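Local coordinates for mannosephosphate isomerase, putative (Archaeoglobus fulgidus, PDB 1ZX5), which probably catalyses the zinc-dependent interconversion of D-mannose 6-phosphate and D-fructose 6-phosphate as a cupin-fold isomerase, at residues 5-10 with 265-270; 234-239 with 290-295; 257-262 with 284-289. All blocks are in the same frame, centred on the assembly; numbering follows the deposited sequence.

Contact 1: residues 5-10 with 265-270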
loop_
_atom_site.group_PDB
_atom_site.type_symbol
_atom_site.label_atom_id
_atom_site.label_comp_id
_atom_site.label_asym_id
_atom_site.label_seq_id
_atom_site.Cartn_x
_atom_site.Cartn_y
_atom_site.Cartn_z
ATOM N N PRO A 5 -18.162 5.747 -14.475
ATOM C CA PRO A 5 -18.757 4.435 -14.232
ATOM C C PRO A 5 -18.432 3.962 -12.820
ATOM O O PRO A 5 -17.635 4.596 -12.129
ATOM C CB PRO A 5 -18.074 3.542 -15.271
ATOM C CG PRO A 5 -16.780 4.208 -15.544
ATOM C CD PRO A 5 -17.027 5.675 -15.414
ATOM N N SER A 6 -19.059 2.868 -12.398
ATOM C CA SER A 6 -18.814 2.286 -11.084
ATOM C C SER A 6 -17.408 1.701 -10.933
ATOM O O SER A 6 -16.832 1.746 -9.850
ATOM C CB SER A 6 -19.840 1.193 -10.787
ATOM O OG SER A 6 -21.073 1.745 -10.402
ATOM N N PHE A 7 -16.877 1.138 -12.015
ATOM C CA PHE A 7 -15.661 0.356 -11.964
ATOM C C PHE A 7 -14.661 0.806 -13.020
ATOM O O PHE A 7 -14.915 0.695 -14.224
ATOM C CB PHE A 7 -15.978 -1.140 -12.121
ATOM C CG PHE A 7 -17.127 -1.617 -11.262
ATOM C CD1 PHE A 7 -17.055 -1.551 -9.870
ATOM C CD2 PHE A 7 -18.279 -2.123 -11.849
ATOM C CE1 PHE A 7 -18.123 -1.982 -9.078
ATOM C CE2 PHE A 7 -19.346 -2.560 -11.067
ATOM C CZ PHE A 7 -19.261 -2.491 -9.676
ATOM N N ILE A 8 -13.528 1.322 -12.549
ATOM C CA ILE A 8 -12.471 1.817 -13.409
ATOM C C ILE A 8 -11.271 0.885 -13.274
ATOM O O ILE A 8 -10.866 0.535 -12.166
ATOM C CB ILE A 8 -12.116 3.291 -13.081
ATOM C CG1 ILE A 8 -13.331 4.193 -13.371
ATOM C CG2 ILE A 8 -10.848 3.755 -13.850
ATOM C CD1 ILE A 8 -13.226 5.618 -12.806
ATOM N N PHE A 9 -10.732 0.469 -14.414
ATOM C CA PHE A 9 -9.646 -0.499 -14.457
ATOM C C PHE A 9 -8.368 0.165 -14.955
ATOM O O PHE A 9 -8.434 1.192 -15.625
ATOM C CB PHE A 9 -10.063 -1.689 -15.333
ATOM C CG PHE A 9 -11.215 -2.458 -14.754
ATOM C CD1 PHE A 9 -10.997 -3.430 -13.783
ATOM C CD2 PHE A 9 -12.530 -2.167 -15.132
ATOM C CE1 PHE A 9 -12.058 -4.124 -13.218
ATOM C CE2 PHE A 9 -13.599 -2.855 -14.564
ATOM C CZ PHE A 9 -13.364 -3.834 -13.605
ATOM N N GLN A 10 -7.210 -0.395 -14.610
ATOM C CA GLN A 10 -5.955 0.061 -15.226
ATOM C C GLN A 10 -5.902 -0.427 -16.655
ATOM O O GLN A 10 -6.230 -1.579 -16.918
ATOM C CB GLN A 10 -4.714 -0.450 -14.483
ATOM C CG GLN A 10 -4.498 0.230 -13.164
ATOM C CD GLN A 10 -3.083 0.108 -12.637
ATOM O OE1 GLN A 10 -2.367 -0.865 -12.886
ATOM N NE2 GLN A 10 -2.687 1.088 -11.879
ATOM N N GLU A 265 -22.908 -0.424 -14.039
ATOM C CA GLU A 265 -22.689 -1.379 -15.114
ATOM C C GLU A 265 -22.134 -2.671 -14.503
ATOM O O GLU A 265 -21.873 -2.730 -13.305
ATOM C CB GLU A 265 -21.753 -0.779 -16.179
ATOM C CG GLU A 265 -20.253 -0.758 -15.828
ATOM C CD GLU A 265 -19.839 0.266 -14.743
ATOM O OE1 GLU A 265 -20.641 1.158 -14.367
ATOM O OE2 GLU A 265 -18.677 0.173 -14.272
ATOM N N THR A 266 -21.971 -3.704 -15.322
ATOM C CA THR A 266 -21.467 -4.993 -14.867
ATOM C C THR A 266 -20.036 -5.139 -15.370
ATOM O O THR A 266 -19.710 -4.719 -16.483
ATOM C CB THR A 266 -22.398 -6.150 -15.347
ATOM O OG1 THR A 266 -23.708 -5.957 -14.797
ATOM C CG2 THR A 266 -21.904 -7.524 -14.904
ATOM N N ALA A 267 -19.174 -5.689 -14.530
ATOM C CA ALA A 267 -17.774 -5.891 -14.873
ATOM C C ALA A 267 -17.300 -7.143 -14.156
ATOM O O ALA A 267 -18.076 -7.804 -13.476
ATOM C CB ALA A 267 -16.940 -4.689 -14.453
ATOM N N ASP A 268 -16.035 -7.490 -14.311
ATOM C CA ASP A 268 -15.492 -8.557 -13.482
ATOM C C ASP A 268 -14.083 -8.235 -13.009
ATOM O O ASP A 268 -13.478 -7.262 -13.456
ATOM C CB ASP A 268 -15.607 -9.932 -14.163
ATOM C CG ASP A 268 -14.737 -10.066 -15.414
ATOM O OD1 ASP A 268 -14.041 -9.116 -15.804
ATOM O OD2 ASP A 268 -14.759 -11.160 -16.015
ATOM N N LEU A 269 -13.577 -9.032 -12.077
ATOM C CA LEU A 269 -12.261 -8.789 -11.514
ATOM C C LEU A 269 -11.561 -10.118 -11.228
ATOM O O LEU A 269 -12.076 -10.960 -10.483
ATOM C CB LEU A 269 -12.381 -7.932 -10.240
ATOM C CG LEU A 269 -11.085 -7.384 -9.622
ATOM C CD1 LEU A 269 -10.391 -6.417 -10.564
ATOM C CD2 LEU A 269 -11.388 -6.723 -8.282
ATOM N N HIS A 270 -10.387 -10.299 -11.827
ATOM C CA HIS A 270 -9.585 -11.502 -11.619
ATOM C C HIS A 270 -8.629 -11.309 -10.467
ATOM O O HIS A 270 -8.226 -10.174 -10.179
ATOM C CB HIS A 270 -8.783 -11.829 -12.890
ATOM C CG HIS A 270 -9.632 -12.251 -14.038
ATOM N ND1 HIS A 270 -9.809 -13.572 -14.385
ATOM C CD2 HIS A 270 -10.366 -11.527 -14.917
ATOM C CE1 HIS A 270 -10.623 -13.648 -15.425
ATOM N NE2 HIS A 270 -10.969 -12.421 -15.772
HETATM O O HOH W 1 -16.893 -0.873 -15.703
#
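The E265 carboxylate grips the backbone at S6 and F7, the F7 and F9 rings touch A267, and F9 also L269: this is a side-chain-mediated docking of the N-terminal chain onto strand 266-269, an outer strand of the four-stranded sheet of the C-terminal cupin domain. The two backbones do not pair; even the CA atoms of S6 and E265 are 6.7 Å apart. E265 reaches over through its bent chain, CG lying between backbone N and carbonyl carbon (chi1 77°) and the chain bent again at chi2, which swings CD back toward 5-10. Its two oxygens then take one amide each, both on the syn side. S6 N gives the straighter bond to E265 OE1 at 3.1 Å, while F7 N donates to E265 OE2 at 3.0 Å at a more bent N-H angle of 140°. P5 CB packs against the carboxylate, and the F7 ring slides past it, CD2 coming within 3.4 Å of E265 OE2. Beyond the acid the contact is mostly apolar, though D268 O comes 3.4 Å from F9 CZ. A267 CB touches both rings, 3.9 Å from F7 CD2 and 3.8 Å from F9 CZ. L269 CD1 meets the F9 ring at its edge, in plane, 3.9 Å from CE1. The S6 hydroxyl bonds instead with T281 and K264 N. Around the contact, F9 pairs by backbone with L53 of strand 51-54 and I8 with L276 of strand 274-277; F7 meets F284 edge-to-face.

Contact 2: residues 234-239 with 290-295. With ACY (acetic acid), chain E.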
loop_
_atom_site.group_PDB
_atom_site.type_symbol
_atom_site.label_atom_id
_atom_site.label_comp_id
_atom_site.label_asym_id
_atom_site.label_seq_id
_atom_site.Cartn_x
_atom_site.Cartn_y
_atom_site.Cartn_z
ATOM N N VAL A 234 -10.564 -6.978 4.473
ATOM C CA VAL A 234 -10.764 -8.144 3.638
ATOM C C VAL A 234 -12.228 -8.587 3.775
ATOM O O VAL A 234 -12.694 -8.851 4.876
ATOM C CB VAL A 234 -9.788 -9.291 4.033
ATOM C CG1 VAL A 234 -10.029 -10.551 3.174
ATOM C CG2 VAL A 234 -8.326 -8.818 3.911
ATOM N N VAL A 235 -12.953 -8.631 2.659
ATOM C CA VAL A 235 -14.327 -9.124 2.641
ATOM C C VAL A 235 -14.331 -10.559 2.108
ATOM O O VAL A 235 -13.851 -10.806 0.997
ATOM C CB VAL A 235 -15.236 -8.223 1.761
ATOM C CG1 VAL A 235 -16.731 -8.649 1.871
ATOM C CG2 VAL A 235 -15.045 -6.753 2.140
ATOM N N ASP A 236 -14.821 -11.501 2.917
ATOM C CA ASP A 236 -14.988 -12.896 2.488
ATOM C C ASP A 236 -16.292 -13.008 1.719
ATOM O O ASP A 236 -17.356 -12.741 2.269
ATOM C CB ASP A 236 -15.059 -13.865 3.687
ATOM C CG ASP A 236 -13.739 -13.970 4.456
ATOM O OD1 ASP A 236 -12.665 -13.658 3.906
ATOM O OD2 ASP A 236 -13.783 -14.384 5.633
ATOM N N VAL A 237 -16.221 -13.410 0.458
ATOM C CA VAL A 237 -17.423 -13.508 -0.354
ATOM C C VAL A 237 -17.714 -14.972 -0.734
ATOM O O VAL A 237 -16.869 -15.655 -1.327
ATOM C CB VAL A 237 -17.299 -12.638 -1.623
ATOM C CG1 VAL A 237 -18.560 -12.748 -2.488
ATOM C CG2 VAL A 237 -16.992 -11.193 -1.258
ATOM N N THR A 238 -18.906 -15.437 -0.384
ATOM C CA THR A 238 -19.397 -16.737 -0.811
ATOM C C THR A 238 -20.800 -16.523 -1.360
ATOM O O THR A 238 -21.744 -16.384 -0.605
ATOM C CB THR A 238 -19.413 -17.752 0.374
ATOM O OG1 THR A 238 -18.078 -17.909 0.869
ATOM C CG2 THR A 238 -19.894 -19.106 -0.081
ATOM N N GLY A 239 -20.932 -16.478 -2.677
ATOM C CA GLY A 239 -22.185 -16.054 -3.296
ATOM C C GLY A 239 -22.112 -14.563 -3.592
ATOM O O GLY A 239 -21.091 -14.071 -4.071
ATOM N N ARG A 290 -16.251 -18.560 -3.881
ATOM C CA ARG A 290 -15.642 -18.330 -2.575
ATOM C C ARG A 290 -14.402 -17.517 -2.863
ATOM O O ARG A 290 -13.459 -18.012 -3.482
ATOM C CB ARG A 290 -15.273 -19.632 -1.830
ATOM C CG ARG A 290 -14.794 -19.390 -0.387
ATOM C CD ARG A 290 -14.053 -20.597 0.240
ATOM N NE ARG A 290 -12.954 -21.069 -0.620
ATOM C CZ ARG A 290 -11.765 -20.479 -0.762
ATOM N NH1 ARG A 290 -11.461 -19.375 -0.078
ATOM N NH2 ARG A 290 -10.866 -21.000 -1.594
ATOM N N GLY A 291 -14.408 -16.264 -2.444
ATOM C CA GLY A 291 -13.289 -15.389 -2.716
ATOM C C GLY A 291 -13.025 -14.414 -1.591
ATOM O O GLY A 291 -13.804 -14.319 -0.628
ATOM N N LYS A 292 -11.914 -13.701 -1.713
ATOM C CA LYS A 292 -11.535 -12.658 -0.767
ATOM C C LYS A 292 -11.184 -11.425 -1.547
ATOM O O LYS A 292 -10.317 -11.461 -2.426
ATOM C CB LYS A 292 -10.359 -13.092 0.121
ATOM C CG LYS A 292 -10.699 -14.314 0.962
ATOM C CD LYS A 292 -9.624 -14.626 1.957
ATOM C CE LYS A 292 -9.787 -16.044 2.485
ATOM N NZ LYS A 292 -10.919 -16.123 3.433
ATOM N N ILE A 293 -11.890 -10.343 -1.254
ATOM C CA ILE A 293 -11.671 -9.092 -1.958
ATOM C C ILE A 293 -11.297 -8.051 -0.896
ATOM O O ILE A 293 -11.899 -8.002 0.171
ATOM C CB ILE A 293 -12.926 -8.711 -2.835
ATOM C CG1 ILE A 293 -12.609 -7.559 -3.810
ATOM C CG2 ILE A 293 -14.185 -8.437 -1.966
ATOM C CD1 ILE A 293 -13.638 -7.421 -4.944
ATOM N N VAL A 294 -10.274 -7.255 -1.182
ATOM C CA VAL A 294 -9.825 -6.237 -0.260
ATOM C C VAL A 294 -10.476 -4.919 -0.645
ATOM O O VAL A 294 -10.379 -4.487 -1.801
ATOM C CB VAL A 294 -8.272 -6.085 -0.284
ATOM C CG1 VAL A 294 -7.808 -5.071 0.785
ATOM C CG2 VAL A 294 -7.585 -7.458 -0.095
ATOM N N ARG A 295 -11.138 -4.280 0.314
ATOM C CA ARG A 295 -11.685 -2.950 0.094
ATOM C C ARG A 295 -10.776 -1.908 0.755
ATOM O O ARG A 295 -10.554 -1.948 1.960
ATOM C CB ARG A 295 -13.103 -2.849 0.655
ATOM C CG ARG A 295 -13.817 -1.582 0.246
ATOM C CD ARG A 295 -15.222 -1.485 0.835
ATOM N NE ARG A 295 -15.219 -1.277 2.278
ATOM C CZ ARG A 295 -15.373 -0.104 2.888
ATOM N NH1 ARG A 295 -15.361 -0.056 4.219
ATOM N NH2 ARG A 295 -15.561 1.016 2.191
HETATM C C ACY E . -9.719 -13.353 6.054
HETATM O O ACY E . -9.373 -14.466 5.605
HETATM O OXT ACY E . -10.803 -12.790 5.777
HETATM C CH3 ACY E . -8.786 -12.667 6.992
#
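K292 and V234 meet on one face of an antiparallel strand pair, and the lysine can be followed outward from there. Its CB packs 4.0 Å from V234 CG1. CG and CD run alongside the D236 side chain, CG 3.6 Å from D236 OD1, and CE passes 3.5 Å from O of a bound acetic acid. The last bond bends (chi4 -74°), setting NZ 3.1 Å from D236 OD1 in a salt bridge, approached from above the carboxylate plane. NZ also donates to acetic acid O at 3.1 Å. Beneath, V235 with I293 and V237 with G291 form the hydrogen-bonded pairs, V235 N to I293 O at 2.8 Å being nearly linear. On the other face I293 CG2 touches both V235 CB and V237 CG2, an apolar cluster. An alanine in place of K292 would keep the CB packing but would probably leave D236 without its cationic mate and the acetic acid without this donor. The acetic acid, probably from the crystallisation liquor, puts OXT 2.8 Å from D236 OD1, so one of the two acids probably holds a proton; the lysine charge, bound to D236 OD1 and to the ligand's other oxygen, would probably temper the repulsion.

Contact 3: residues 257-262 with 284-289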
loop_
_atom_site.group_PDB
_atom_site.type_symbol
_atom_site.label_atom_id
_atom_site.label_comp_id
_atom_site.label_asym_id
_atom_site.label_seq_id
_atom_site.Cartn_x
_atom_site.Cartn_y
_atom_site.Cartn_z
ATOM N N GLY A 257 -9.831 -15.631 -5.842
ATOM C CA GLY A 257 -11.081 -15.963 -6.503
ATOM C C GLY A 257 -11.375 -15.061 -7.679
ATOM O O GLY A 257 -10.620 -14.137 -7.975
ATOM N N TYR A 258 -12.495 -15.330 -8.337
ATOM C CA TYR A 258 -12.951 -14.565 -9.484
ATOM C C TYR A 258 -14.256 -13.872 -9.093
ATOM O O TYR A 258 -15.106 -14.489 -8.470
ATOM C CB TYR A 258 -13.186 -15.528 -10.651
ATOM C CG TYR A 258 -13.914 -14.905 -11.826
ATOM C CD1 TYR A 258 -13.273 -13.971 -12.639
ATOM C CD2 TYR A 258 -15.241 -15.237 -12.109
ATOM C CE1 TYR A 258 -13.923 -13.383 -13.708
ATOM C CE2 TYR A 258 -15.904 -14.653 -13.191
ATOM C CZ TYR A 258 -15.230 -13.733 -13.987
ATOM O OH TYR A 258 -15.860 -13.141 -15.060
ATOM N N PHE A 259 -14.409 -12.606 -9.465
ATOM C CA PHE A 259 -15.558 -11.778 -9.036
ATOM C C PHE A 259 -16.322 -11.184 -10.200
ATOM O O PHE A 259 -15.718 -10.638 -11.105
ATOM C CB PHE A 259 -15.084 -10.614 -8.134
ATOM C CG PHE A 259 -14.478 -11.075 -6.849
ATOM C CD1 PHE A 259 -15.275 -11.256 -5.714
ATOM C CD2 PHE A 259 -13.119 -11.373 -6.781
ATOM C CE1 PHE A 259 -14.730 -11.716 -4.531
ATOM C CE2 PHE A 259 -12.567 -11.838 -5.592
ATOM C CZ PHE A 259 -13.376 -12.011 -4.469
ATOM N N ILE A 260 -17.648 -11.266 -10.149
ATOM C CA ILE A 260 -18.511 -10.467 -11.027
ATOM C C ILE A 260 -18.984 -9.255 -10.219
ATOM O O ILE A 260 -19.419 -9.397 -9.079
ATOM C CB ILE A 260 -19.692 -11.308 -11.600
ATOM C CG1 ILE A 260 -19.125 -12.451 -12.468
ATOM C CG2 ILE A 260 -20.675 -10.424 -12.401
ATOM C CD1 ILE A 260 -20.127 -13.529 -12.807
ATOM N N LEU A 261 -18.837 -8.066 -10.800
ATOM C CA LEU A 261 -19.143 -6.813 -10.122
ATOM C C LEU A 261 -20.376 -6.217 -10.776
ATOM O O LEU A 261 -20.458 -6.151 -12.006
ATOM C CB LEU A 261 -17.954 -5.828 -10.214
ATOM C CG LEU A 261 -16.519 -6.288 -9.862
ATOM C CD1 LEU A 261 -15.469 -5.177 -10.081
ATOM C CD2 LEU A 261 -16.434 -6.822 -8.441
ATOM N N ARG A 262 -21.346 -5.805 -9.971
ATOM C CA ARG A 262 -22.582 -5.217 -10.511
ATOM C C ARG A 262 -22.879 -3.912 -9.788
ATOM O O ARG A 262 -23.165 -3.907 -8.589
ATOM C CB ARG A 262 -23.771 -6.186 -10.391
ATOM C CG ARG A 262 -23.584 -7.509 -11.130
ATOM C CD ARG A 262 -24.802 -8.428 -10.978
ATOM N NE ARG A 262 -24.693 -9.628 -11.813
ATOM C CZ ARG A 262 -24.100 -10.785 -11.468
ATOM N NH1 ARG A 262 -23.508 -10.960 -10.268
ATOM N NH2 ARG A 262 -24.101 -11.787 -12.347
ATOM N N PHE A 284 -22.735 -1.510 -4.559
ATOM C CA PHE A 284 -22.687 -2.432 -5.676
ATOM C C PHE A 284 -22.605 -3.834 -5.086
ATOM O O PHE A 284 -22.373 -3.997 -3.877
ATOM C CB PHE A 284 -21.453 -2.131 -6.547
ATOM C CG PHE A 284 -20.144 -2.153 -5.787
ATOM C CD1 PHE A 284 -19.380 -3.314 -5.729
ATOM C CD2 PHE A 284 -19.677 -1.014 -5.131
ATOM C CE1 PHE A 284 -18.163 -3.339 -5.040
ATOM C CE2 PHE A 284 -18.479 -1.039 -4.421
ATOM C CZ PHE A 284 -17.715 -2.206 -4.384
ATOM N N THR A 285 -22.787 -4.846 -5.924
ATOM C CA THR A 285 -22.554 -6.211 -5.468
ATOM C C THR A 285 -21.312 -6.832 -6.097
ATOM O O THR A 285 -20.902 -6.466 -7.204
ATOM C CB THR A 285 -23.776 -7.131 -5.692
ATOM O OG1 THR A 285 -24.012 -7.289 -7.098
ATOM C CG2 THR A 285 -25.014 -6.572 -5.005
ATOM N N VAL A 286 -20.705 -7.752 -5.351
ATOM C CA VAL A 286 -19.632 -8.608 -5.848
ATOM C C VAL A 286 -20.099 -10.060 -5.697
ATOM O O VAL A 286 -20.790 -10.401 -4.730
ATOM C CB VAL A 286 -18.272 -8.344 -5.136
ATOM C CG1 VAL A 286 -17.919 -6.876 -5.243
ATOM C CG2 VAL A 286 -18.321 -8.728 -3.667
ATOM N N GLU A 287 -19.761 -10.904 -6.673
ATOM C CA GLU A 287 -20.194 -12.286 -6.635
ATOM C C GLU A 287 -19.048 -13.241 -6.917
ATOM O O GLU A 287 -18.350 -13.119 -7.925
ATOM C CB GLU A 287 -21.342 -12.530 -7.619
ATOM C CG GLU A 287 -21.975 -13.890 -7.457
ATOM C CD GLU A 287 -22.760 -14.323 -8.678
ATOM O OE1 GLU A 287 -22.691 -13.628 -9.710
ATOM O OE2 GLU A 287 -23.465 -15.354 -8.602
ATOM N N SER A 288 -18.900 -14.229 -6.040
ATOM C CA SER A 288 -17.815 -15.190 -6.138
ATOM C C SER A 288 -18.235 -16.508 -5.505
ATOM O O SER A 288 -18.944 -16.523 -4.493
ATOM C CB SER A 288 -16.577 -14.633 -5.424
ATOM O OG SER A 288 -15.463 -15.481 -5.589
ATOM N N GLU A 289 -17.808 -17.617 -6.105
ATOM C CA GLU A 289 -18.021 -18.954 -5.513
ATOM C C GLU A 289 -17.498 -18.995 -4.057
ATOM O O GLU A 289 -18.198 -19.423 -3.139
ATOM C CB GLU A 289 -17.265 -19.984 -6.354
ATOM C CG GLU A 289 -17.647 -21.430 -6.106
ATOM C CD GLU A 289 -16.930 -22.372 -7.045
ATOM O OE1 GLU A 289 -17.507 -23.416 -7.413
ATOM O OE2 GLU A 289 -15.789 -22.050 -7.440
HETATM O O HOH W 2 -16.049 -17.302 -8.588
HETATM O O HOH W 3 -22.382 -9.121 -8.363
HETATM O O HOH W 4 -23.159 -14.751 -12.084
#
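The F259 ring carries S288 OG over one face, 4.0 Å above its plane and offset toward the rim, with S288 CB 3.6 Å from F259 CE1. The second flat group, the R262 guanidinium, has I260 CG2 over one face, 3.4 Å above the plane, and E287 at its edge. R262 NH1 donates to E287 OE1 at 2.8 Å in a salt bridge that is in plane for the arginine but comes from above the plane of the carboxylate, the two planes being 53° apart. The E287 chain leaves with CG anti to the backbone N (chi1 -171°) and stays extended beyond it. A water at the guanidinium edge accepts from R262 NH2 and donates to E287 OE1. Another water accepts from R262 NH1, donates to I260 O and bonds with T285 OG1, tying the arginine back to the sheet. S288 OG donates to Y258 O at 3.1 Å from above the carbonyl plane. The strands are antiparallel: I260 with E287 and R262 with T285 are the hydrogen-bonded pairs, both amides of the latter bonding at 2.9 Å (R262 N to T285 O, T285 N to R262 O). L261 and V286, a non-hydrogen-bonded pair, point the other way and pack CD2 to CG1 at 3.5 Å. That mostly apolar face turns inward: V286 and F259 meet V237, and F284 meets L252, both of the facing sheet. The other face is mostly polar, with I260 among R262, T285 and E287. Two antiparallel sheets packed face to face fit the cupin beta-sandwich to which this domain belongs.

Contacts 2 and 3 lie within the C-terminal cupin domain, and contact 1 fastens the N-terminal chain to it. Contacts 1 and 3, centres about 10 Å apart, share a sheet: A267 O and L261 N, 2.8 Å apart, probably hydrogen-bond, and D268 OD2 probably bonds with Y258 OH. Contacts 2 and 3, centres about 8 Å apart, sit in the two facing sheets and join where the chain turns corners at 238-239 and 289-290, with G239 N 2.7 Å from S288 O. Contacts 1 and 2, centres about 16 Å apart, touch through L269 CD2 and I293 CD1 at 4.1 Å. The beta-l-fructofuranose pocket, P95 to Q97 with D150 to K154, includes no residue of these contacts.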